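Local coordinates for protein viral CASP8 and FADD-like apoptosis regulator (Molluscum contagiosum virus subtype 1, PDB 2BBR) that blocks death-receptor-induced apoptosis by interfering with caspase-8 recruitment and activation at the death-inducing signalling complex, and also suppresses host NF-kappa-B activation, at residues 28-33 and 98-103. Numbering follows the deposited sequence.
Sequences LLFLCH and KLMVCV. With AZI (azide ion), chain B.
F30 and L31, at the C-terminal end of helix 22-31, meet V101 through a single methyl group, which illustrates how the core of a contact between two helical domains can be built from apolar side chains, with charged groups at its margin. CG2 of V101 lies 3.7 Å from CD2 of the F30 ring and 3.7 Å from CD2 of L31, so that one methyl touches two successive side chains of the other helix. F30 gets there because its CG stands anti to the backbone N (chi1 173°), carrying the ring across to helix 95-104. There the ring and M100 approach obliquely, with CZ of F30 3.7 Å from CB of M100. It is the base of the methionine that makes this touch: chi2 of -56° bends the chain and SD leads off. L31 crosses V101 at about a right angle, and its CD2 also rests 3.8 Å from the backbone N of K98 and 4.1 Å from CG of that lysine.

K98 takes part through this N and CG; its ammonium group is paired with E62 and with the terminal carboxylate of H195, the last residue of the histidine tag. NZ also gives a weak 3.2 Å hydrogen bond to N2 of an azide ion, probably from the crystallisation liquor, whose N1 is equally near. R97 adds a cation-pi contact to F30. Since no hydrogen bond spans the segments and every touching residue is buried, their direct contact rests on apolar packing, while the K98-E62 salt bridge joins the same two death effector domains beside it.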
loop_
_atom_site.group_PDB
_atom_site.type_symbol
_atom_site.label_atom_id
_atom_site.label_comp_id
_atom_site.label_asym_id
_atom_site.label_seq_id
_atom_site.Cartn_x
_atom_site.Cartn_y
_atom_site.Cartn_z
ATOM N N LEU A 28 -3.875 -2.039 -5.042
ATOM C CA LEU A 28 -3.232 -3.343 -5.009
ATOM C C LEU A 28 -1.924 -3.317 -5.784
ATOM O O LEU A 28 -0.930 -3.897 -5.350
ATOM C CB LEU A 28 -4.158 -4.421 -5.574
ATOM C CG LEU A 28 -5.405 -4.733 -4.744
ATOM C CD1 LEU A 28 -6.075 -5.980 -5.298
ATOM C CD2 LEU A 28 -5.019 -4.953 -3.285
ATOM N N LEU A 29 -1.913 -2.648 -6.931
ATOM C CA LEU A 29 -0.686 -2.560 -7.711
ATOM C C LEU A 29 0.401 -1.882 -6.878
ATOM O O LEU A 29 1.562 -2.278 -6.922
ATOM C CB LEU A 29 -0.922 -1.788 -9.012
ATOM C CG LEU A 29 -1.601 -2.575 -10.136
ATOM C CD1 LEU A 29 -1.854 -1.664 -11.320
ATOM C CD2 LEU A 29 -0.718 -3.747 -10.547
ATOM N N PHE A 30 0.019 -0.866 -6.111
ATOM C CA PHE A 30 0.971 -0.165 -5.255
ATOM C C PHE A 30 1.495 -1.117 -4.176
ATOM O O PHE A 30 2.696 -1.163 -3.903
ATOM C CB PHE A 30 0.295 1.044 -4.608
ATOM C CG PHE A 30 1.140 1.732 -3.574
ATOM C CD1 PHE A 30 2.095 2.678 -3.936
ATOM C CD2 PHE A 30 0.981 1.428 -2.230
ATOM C CE1 PHE A 30 2.879 3.314 -2.962
ATOM C CE2 PHE A 30 1.756 2.053 -1.259
ATOM C CZ PHE A 30 2.706 2.998 -1.623
ATOM N N LEU A 31 0.595 -1.884 -3.568
ATOM C CA LEU A 31 0.999 -2.832 -2.533
ATOM C C LEU A 31 1.999 -3.852 -3.070
ATOM O O LEU A 31 2.854 -4.348 -2.329
ATOM C CB LEU A 31 -0.223 -3.572 -1.974
ATOM C CG LEU A 31 -1.173 -2.792 -1.064
ATOM C CD1 LEU A 31 -2.345 -3.683 -0.682
ATOM C CD2 LEU A 31 -0.433 -2.313 0.183
ATOM N N CYS A 32 1.884 -4.158 -4.360
ATOM C CA CYS A 32 2.759 -5.128 -5.015
ATOM C C CYS A 32 3.945 -4.482 -5.719
ATOM O O CYS A 32 4.667 -5.155 -6.449
ATOM C CB CYS A 32 1.972 -5.928 -6.057
ATOM S SG CYS A 32 0.593 -6.884 -5.414
ATOM N N HIS A 33 4.157 -3.190 -5.488
ATOM C CA HIS A 33 5.231 -2.465 -6.160
ATOM C C HIS A 33 6.632 -3.067 -6.058
ATOM O O HIS A 33 7.352 -3.119 -7.056
ATOM C CB HIS A 33 5.267 -1.019 -5.664
ATOM C CG HIS A 33 6.162 -0.126 -6.468
ATOM N ND1 HIS A 33 5.852 0.288 -7.745
ATOM C CD2 HIS A 33 7.368 0.416 -6.178
ATOM C CE1 HIS A 33 6.831 1.046 -8.209
ATOM N NE2 HIS A 33 7.763 1.140 -7.276
ATOM N N LYS A 98 1.333 -0.815 3.236
ATOM C CA LYS A 98 -0.017 -0.860 3.780
ATOM C C LYS A 98 -0.388 0.467 4.438
ATOM O O LYS A 98 -1.505 0.963 4.270
ATOM C CB LYS A 98 -0.145 -2.018 4.771
ATOM C CG LYS A 98 -0.093 -3.388 4.097
ATOM C CD LYS A 98 -0.221 -4.531 5.092
ATOM C CE LYS A 98 1.057 -4.734 5.889
ATOM N NZ LYS A 98 0.849 -5.696 7.005
ATOM N N LEU A 99 0.552 1.052 5.174
ATOM C CA LEU A 99 0.308 2.330 5.833
ATOM C C LEU A 99 0.028 3.431 4.821
ATOM O O LEU A 99 -0.880 4.239 5.010
ATOM C CB LEU A 99 1.506 2.727 6.697
ATOM C CG LEU A 99 1.437 4.103 7.373
ATOM C CD1 LEU A 99 0.184 4.214 8.229
ATOM C CD2 LEU A 99 2.675 4.307 8.228
ATOM N N MET A 100 0.809 3.472 3.748
ATOM C CA MET A 100 0.599 4.500 2.737
ATOM C C MET A 100 -0.793 4.392 2.117
ATOM O O MET A 100 -1.449 5.405 1.866
ATOM C CB MET A 100 1.676 4.421 1.654
ATOM C CG MET A 100 3.071 4.805 2.141
ATOM S SD MET A 100 3.176 6.459 2.887
ATOM C CE MET A 100 3.405 6.015 4.596
ATOM N N VAL A 101 -1.253 3.172 1.857
ATOM C CA VAL A 101 -2.586 3.008 1.289
ATOM C C VAL A 101 -3.630 3.537 2.268
ATOM O O VAL A 101 -4.533 4.286 1.885
ATOM C CB VAL A 101 -2.904 1.528 0.983
ATOM C CG1 VAL A 101 -4.385 1.373 0.649
ATOM C CG2 VAL A 101 -2.050 1.043 -0.186
ATOM N N CYS A 102 -3.502 3.157 3.532
ATOM C CA CYS A 102 -4.465 3.589 4.531
ATOM C C CYS A 102 -4.487 5.097 4.737
ATOM O O CYS A 102 -5.559 5.686 4.875
ATOM C CB CYS A 102 -4.207 2.860 5.845
ATOM S SG CYS A 102 -4.595 1.095 5.716
ATOM N N VAL A 103 -3.317 5.726 4.758
ATOM C CA VAL A 103 -3.254 7.171 4.921
ATOM C C VAL A 103 -3.927 7.837 3.722
ATOM O O VAL A 103 -4.669 8.811 3.877
ATOM C CB VAL A 103 -1.790 7.646 5.046
ATOM C CG1 VAL A 103 -1.704 9.161 4.926
ATOM C CG2 VAL A 103 -1.228 7.199 6.381
HETATM N N1 AZI B . -1.330 -4.412 8.982
HETATM N N2 AZI B . -0.884 -3.439 8.503
HETATM N N3 AZI B . -0.457 -2.439 8.087
#